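Local coordinates for protein beta-Ala-His dipeptidase (Homo sapiens, PDB 3DLJ) that hydrolyses Xaa-His dipeptides, above all carnosine and anserine, as a secreted, zinc-dependent homodimeric metallopeptidase of the M20 family, at residues F17-V28 with R464-A475. Sequence-based numbering, arbitrary orientation.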
loop_
_atom_site.group_PDB
_atom_site.type_symbol
_atom_site.label_atom_id
_atom_site.label_comp_id
_atom_site.label_asym_id
_atom_site.label_seq_id
_atom_site.Cartn_x
_atom_site.Cartn_y
_atom_site.Cartn_z
ATOM N N PHE A 17 -2.673 -24.465 15.067
ATOM C CA PHE A 17 -2.631 -24.763 13.624
ATOM C C PHE A 17 -3.797 -25.650 13.201
ATOM O O PHE A 17 -4.408 -25.405 12.157
ATOM C CB PHE A 17 -1.306 -25.445 13.241
ATOM C CG PHE A 17 -0.123 -24.500 13.106
ATOM C CD1 PHE A 17 -0.120 -23.238 13.705
ATOM C CD2 PHE A 17 1.006 -24.892 12.386
ATOM C CE1 PHE A 17 0.975 -22.390 13.590
ATOM C CE2 PHE A 17 2.106 -24.039 12.257
ATOM C CZ PHE A 17 2.092 -22.793 12.869
ATOM N N GLN A 18 -4.085 -26.681 14.001
ATOM C CA GLN A 18 -5.243 -27.548 13.792
ATOM C C GLN A 18 -6.521 -26.714 13.750
ATOM O O GLN A 18 -7.331 -26.898 12.858
ATOM C CB GLN A 18 -5.389 -28.611 14.902
ATOM C CG GLN A 18 -4.269 -29.626 15.044
ATOM C CD GLN A 18 -4.388 -30.491 16.344
ATOM O OE1 GLN A 18 -5.495 -30.686 16.906
ATOM N NE2 GLN A 18 -3.254 -31.011 16.802
ATOM N N TYR A 19 -6.700 -25.826 14.734
ATOM C CA TYR A 19 -7.862 -24.909 14.821
ATOM C C TYR A 19 -8.027 -24.091 13.533
ATOM O O TYR A 19 -9.100 -24.061 12.933
ATOM C CB TYR A 19 -7.751 -23.984 16.060
ATOM C CG TYR A 19 -8.957 -23.097 16.311
ATOM C CD1 TYR A 19 -9.947 -23.449 17.242
ATOM C CD2 TYR A 19 -9.117 -21.908 15.602
ATOM C CE1 TYR A 19 -11.071 -22.614 17.464
ATOM C CE2 TYR A 19 -10.206 -21.094 15.799
ATOM C CZ TYR A 19 -11.184 -21.440 16.723
ATOM O OH TYR A 19 -12.252 -20.568 16.859
ATOM N N ILE A 20 -6.951 -23.444 13.113
ATOM C CA ILE A 20 -6.938 -22.641 11.884
ATOM C C ILE A 20 -7.379 -23.467 10.649
ATOM O O ILE A 20 -8.214 -23.003 9.883
ATOM C CB ILE A 20 -5.567 -21.904 11.687
ATOM C CG1 ILE A 20 -5.354 -20.851 12.788
ATOM C CG2 ILE A 20 -5.506 -21.233 10.329
ATOM C CD1 ILE A 20 -3.844 -20.444 13.084
ATOM N N ASP A 21 -6.862 -24.694 10.488
ATOM C CA ASP A 21 -7.298 -25.584 9.389
ATOM C C ASP A 21 -8.755 -25.994 9.464
ATOM O O ASP A 21 -9.422 -26.021 8.436
ATOM C CB ASP A 21 -6.444 -26.853 9.282
ATOM C CG ASP A 21 -5.064 -26.603 8.682
ATOM O OD1 ASP A 21 -4.860 -25.680 7.832
ATOM O OD2 ASP A 21 -4.169 -27.366 9.080
ATOM N N LEU A 22 -9.246 -26.332 10.660
ATOM C CA LEU A 22 -10.689 -26.614 10.866
ATOM C C LEU A 22 -11.621 -25.403 10.697
ATOM O O LEU A 22 -12.771 -25.575 10.300
ATOM C CB LEU A 22 -10.945 -27.226 12.244
ATOM C CG LEU A 22 -10.417 -28.653 12.514
ATOM C CD1 LEU A 22 -10.339 -28.977 14.023
ATOM C CD2 LEU A 22 -11.264 -29.702 11.746
ATOM N N HIS A 23 -11.164 -24.194 11.035
ATOM C CA HIS A 23 -12.060 -23.015 10.967
ATOM C C HIS A 23 -11.851 -22.161 9.740
ATOM O O HIS A 23 -12.363 -21.048 9.671
ATOM C CB HIS A 23 -11.961 -22.173 12.241
ATOM C CG HIS A 23 -12.524 -22.872 13.432
ATOM N ND1 HIS A 23 -11.841 -23.879 14.099
ATOM C CD2 HIS A 23 -13.730 -22.768 14.035
ATOM C CE1 HIS A 23 -12.602 -24.343 15.073
ATOM N NE2 HIS A 23 -13.748 -23.686 15.058
ATOM N N GLN A 24 -11.109 -22.684 8.766
ATOM C CA GLN A 24 -10.739 -21.896 7.587
ATOM C C GLN A 24 -11.916 -21.366 6.757
ATOM O O GLN A 24 -11.840 -20.253 6.221
ATOM C CB GLN A 24 -9.725 -22.635 6.698
ATOM C CG GLN A 24 -10.230 -23.870 5.984
ATOM C CD GLN A 24 -9.129 -24.522 5.143
ATOM O OE1 GLN A 24 -8.798 -24.052 4.050
ATOM N NE2 GLN A 24 -8.546 -25.583 5.663
ATOM N N ASP A 25 -12.980 -22.155 6.635
ATOM C CA ASP A 25 -14.147 -21.752 5.840
ATOM C C ASP A 25 -14.901 -20.623 6.527
ATOM O O ASP A 25 -15.454 -19.744 5.852
ATOM C CB ASP A 25 -15.082 -22.935 5.577
ATOM C CG ASP A 25 -14.526 -23.913 4.525
ATOM O OD1 ASP A 25 -13.547 -23.597 3.822
ATOM O OD2 ASP A 25 -15.087 -25.013 4.400
ATOM N N GLU A 26 -14.912 -20.670 7.863
ATOM C CA GLU A 26 -15.397 -19.581 8.710
ATOM C C GLU A 26 -14.511 -18.335 8.601
ATOM O O GLU A 26 -15.021 -17.226 8.631
ATOM C CB GLU A 26 -15.478 -20.005 10.171
ATOM C CG GLU A 26 -16.752 -20.749 10.565
ATOM C CD GLU A 26 -16.628 -21.399 11.964
ATOM O OE1 GLU A 26 -15.909 -20.822 12.827
ATOM O OE2 GLU A 26 -17.237 -22.483 12.192
ATOM N N PHE A 27 -13.192 -18.521 8.479
ATOM C CA PHE A 27 -12.286 -17.388 8.382
ATOM C C PHE A 27 -12.543 -16.689 7.029
ATOM O O PHE A 27 -12.500 -15.493 6.955
ATOM C CB PHE A 27 -10.809 -17.816 8.505
ATOM C CG PHE A 27 -10.359 -18.249 9.918
ATOM C CD1 PHE A 27 -11.127 -17.990 11.049
ATOM C CD2 PHE A 27 -9.120 -18.882 10.091
ATOM C CE1 PHE A 27 -10.693 -18.350 12.317
ATOM C CE2 PHE A 27 -8.671 -19.249 11.343
ATOM C CZ PHE A 27 -9.454 -18.995 12.471
ATOM N N VAL A 28 -12.795 -17.476 5.981
ATOM C CA VAL A 28 -13.060 -17.026 4.614
ATOM C C VAL A 28 -14.444 -16.390 4.480
ATOM O O VAL A 28 -14.634 -15.496 3.661
ATOM C CB VAL A 28 -12.948 -18.215 3.589
ATOM C CG1 VAL A 28 -13.559 -17.847 2.223
ATOM C CG2 VAL A 28 -11.504 -18.656 3.420
ATOM N N ARG A 464 -6.440 -18.168 -0.983
ATOM C CA ARG A 464 -6.862 -18.855 0.250
ATOM C C ARG A 464 -5.650 -19.386 1.033
ATOM O O ARG A 464 -5.592 -19.272 2.261
ATOM C CB ARG A 464 -7.839 -20.003 -0.056
ATOM C CG ARG A 464 -8.227 -20.809 1.176
ATOM C CD ARG A 464 -8.979 -22.108 0.848
ATOM N NE ARG A 464 -10.399 -21.858 0.638
ATOM C CZ ARG A 464 -11.344 -21.938 1.573
ATOM N NH1 ARG A 464 -12.594 -21.681 1.237
ATOM N NH2 ARG A 464 -11.055 -22.265 2.830
ATOM N N TRP A 465 -4.678 -19.948 0.316
ATOM C CA TRP A 465 -3.491 -20.506 0.950
ATOM C C TRP A 465 -2.694 -19.445 1.703
ATOM O O TRP A 465 -2.280 -19.676 2.850
ATOM C CB TRP A 465 -2.630 -21.191 -0.092
ATOM C CG TRP A 465 -1.433 -21.916 0.428
ATOM C CD1 TRP A 465 -1.391 -23.192 0.953
ATOM C CD2 TRP A 465 -0.078 -21.447 0.405
ATOM N NE1 TRP A 465 -0.094 -23.521 1.281
ATOM C CE2 TRP A 465 0.730 -22.473 0.956
ATOM C CE3 TRP A 465 0.529 -20.247 -0.003
ATOM C CZ2 TRP A 465 2.121 -22.339 1.103
ATOM C CZ3 TRP A 465 1.916 -20.116 0.137
ATOM C CH2 TRP A 465 2.696 -21.159 0.680
ATOM N N ASN A 466 -2.500 -18.286 1.070
ATOM C CA ASN A 466 -1.831 -17.146 1.705
ATOM C C ASN A 466 -2.562 -16.612 2.926
ATOM O O ASN A 466 -1.931 -16.268 3.928
ATOM C CB ASN A 466 -1.655 -16.015 0.719
ATOM C CG ASN A 466 -0.659 -16.337 -0.350
ATOM O OD1 ASN A 466 -0.800 -17.316 -1.073
ATOM N ND2 ASN A 466 0.346 -15.488 -0.486
ATOM N N TYR A 467 -3.886 -16.539 2.829
ATOM C CA TYR A 467 -4.736 -16.050 3.907
ATOM C C TYR A 467 -4.747 -16.992 5.119
ATOM O O TYR A 467 -4.670 -16.545 6.253
ATOM C CB TYR A 467 -6.157 -15.849 3.358
ATOM C CG TYR A 467 -7.221 -15.417 4.342
ATOM C CD1 TYR A 467 -7.077 -14.237 5.100
ATOM C CD2 TYR A 467 -8.405 -16.154 4.481
ATOM C CE1 TYR A 467 -8.074 -13.816 5.990
ATOM C CE2 TYR A 467 -9.406 -15.739 5.353
ATOM C CZ TYR A 467 -9.237 -14.554 6.112
ATOM O OH TYR A 467 -10.233 -14.130 7.005
ATOM N N ILE A 468 -4.833 -18.294 4.856
ATOM C CA ILE A 468 -4.897 -19.322 5.893
ATOM C C ILE A 468 -3.536 -19.676 6.473
ATOM O O ILE A 468 -3.373 -19.704 7.696
ATOM C CB ILE A 468 -5.629 -20.578 5.381
ATOM C CG1 ILE A 468 -7.075 -20.218 5.004
ATOM C CG2 ILE A 468 -5.610 -21.694 6.435
ATOM C CD1 ILE A 468 -7.901 -19.570 6.138
ATOM N N GLU A 469 -2.554 -19.925 5.607
ATOM C CA GLU A 469 -1.180 -20.155 6.042
ATOM C C GLU A 469 -0.572 -18.932 6.712
ATOM O O GLU A 469 0.277 -19.075 7.599
ATOM C CB GLU A 469 -0.308 -20.617 4.874
ATOM C CG GLU A 469 -0.687 -22.025 4.344
ATOM C CD GLU A 469 -0.656 -23.142 5.421
ATOM O OE1 GLU A 469 -1.687 -23.827 5.645
ATOM O OE2 GLU A 469 0.393 -23.344 6.048
ATOM N N GLY A 470 -1.018 -17.737 6.301
ATOM C CA GLY A 470 -0.589 -16.483 6.901
ATOM C C GLY A 470 -1.127 -16.277 8.297
ATOM O O GLY A 470 -0.481 -15.647 9.113
ATOM N N THR A 471 -2.332 -16.778 8.566
ATOM C CA THR A 471 -2.877 -16.861 9.910
ATOM C C THR A 471 -1.969 -17.681 10.843
ATOM O O THR A 471 -1.713 -17.275 11.987
ATOM C CB THR A 471 -4.333 -17.440 9.895
ATOM O OG1 THR A 471 -5.146 -16.721 8.940
ATOM C CG2 THR A 471 -4.971 -17.381 11.278
ATOM N N LYS A 472 -1.472 -18.814 10.349
ATOM C CA LYS A 472 -0.498 -19.636 11.072
ATOM C C LYS A 472 0.843 -18.949 11.306
ATOM O O LYS A 472 1.460 -19.114 12.380
ATOM C CB LYS A 472 -0.262 -20.945 10.332
ATOM C CG LYS A 472 -1.442 -21.861 10.380
ATOM C CD LYS A 472 -1.467 -22.718 9.149
ATOM C CE LYS A 472 -2.535 -23.753 9.236
ATOM N NZ LYS A 472 -2.117 -24.872 8.385
ATOM N N LEU A 473 1.287 -18.193 10.298
ATOM C CA LEU A 473 2.510 -17.410 10.376
ATOM C C LEU A 473 2.421 -16.429 11.541
ATOM O O LEU A 473 3.353 -16.315 12.355
ATOM C CB LEU A 473 2.753 -16.642 9.066
ATOM C CG LEU A 473 3.935 -15.668 9.028
ATOM C CD1 LEU A 473 5.184 -16.458 9.241
ATOM C CD2 LEU A 473 4.019 -14.943 7.707
ATOM N N PHE A 474 1.307 -15.713 11.614
ATOM C CA PHE A 474 1.096 -14.795 12.709
ATOM C C PHE A 474 1.068 -15.510 14.075
ATOM O O PHE A 474 1.621 -15.009 15.066
ATOM C CB PHE A 474 -0.172 -13.938 12.465
ATOM C CG PHE A 474 -0.026 -12.897 11.375
ATOM C CD1 PHE A 474 1.213 -12.301 11.095
ATOM C CD2 PHE A 474 -1.150 -12.469 10.648
ATOM C CE1 PHE A 474 1.338 -11.309 10.089
ATOM C CE2 PHE A 474 -1.047 -11.460 9.627
ATOM C CZ PHE A 474 0.194 -10.885 9.360
ATOM N N ALA A 475 0.403 -16.662 14.137
ATOM C CA ALA A 475 0.401 -17.502 15.366
ATOM C C ALA A 475 1.831 -17.880 15.850
ATOM O O ALA A 475 2.197 -17.649 17.019
ATOM C CB ALA A 475 -0.453 -18.751 15.149
#
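F17 faces K472 where helix 17-22 runs nearly antiparallel to helix 464-475 (158°, axes 9.8 Å apart), before the chain turns at H23 and helix 24-28 crosses the same partner at 110°. Two knobs interlock across the contact: I20 sits among I468, T471, K472 and A475, while I468 fits a hole spanning the bend, among I20, D21, Q24 and F27. CD1 of I468 presses against CB of Q24 at 3.6 Å. The aliphatic part of K472 lies over one face of the F17 ring, CG 4.0 Å from the centroid in a CH-pi contact, while A475 CB meets the ring edge. With CG anti to the carbonyl carbon and an extended chain beyond it, K472 leads away from the ring and brings NZ to D21 OD1 at 2.9 Å, on the syn side, in a salt bridge; a second salt bridge links NZ to E469 OE1, so that NZ joins two carboxylates and probably offsets their mutual repulsion. These helices belong to the zinc-binding half of the M20 fold, joining the N-terminal helices to the C-terminal one away from the metals; helix 141-160 also touches F27 and Y467. Y467 OH donates to the backbone O of F27 at 2.6 Å, from above the carbonyl plane. The bend at chi3 turns the R464 guanidinium so that NH2 donates to Q24 OE1 (3.1 Å) in a hydrogen bond and to D25 OD1 (3.0 Å) in a salt bridge, both clearly bent, with the D25 carboxylate 82° from the guanidinium plane and V28 CG2 over one face. R464 NE forms a salt bridge with E131. Replacing R464 by an alanine is likely to leave the D25 and E131 carboxylates without their cationic mate, and Q24 OE1 without this donor. The Q24 amide has a second anchor, NE2 donating to D21 O in the carbonyl plane.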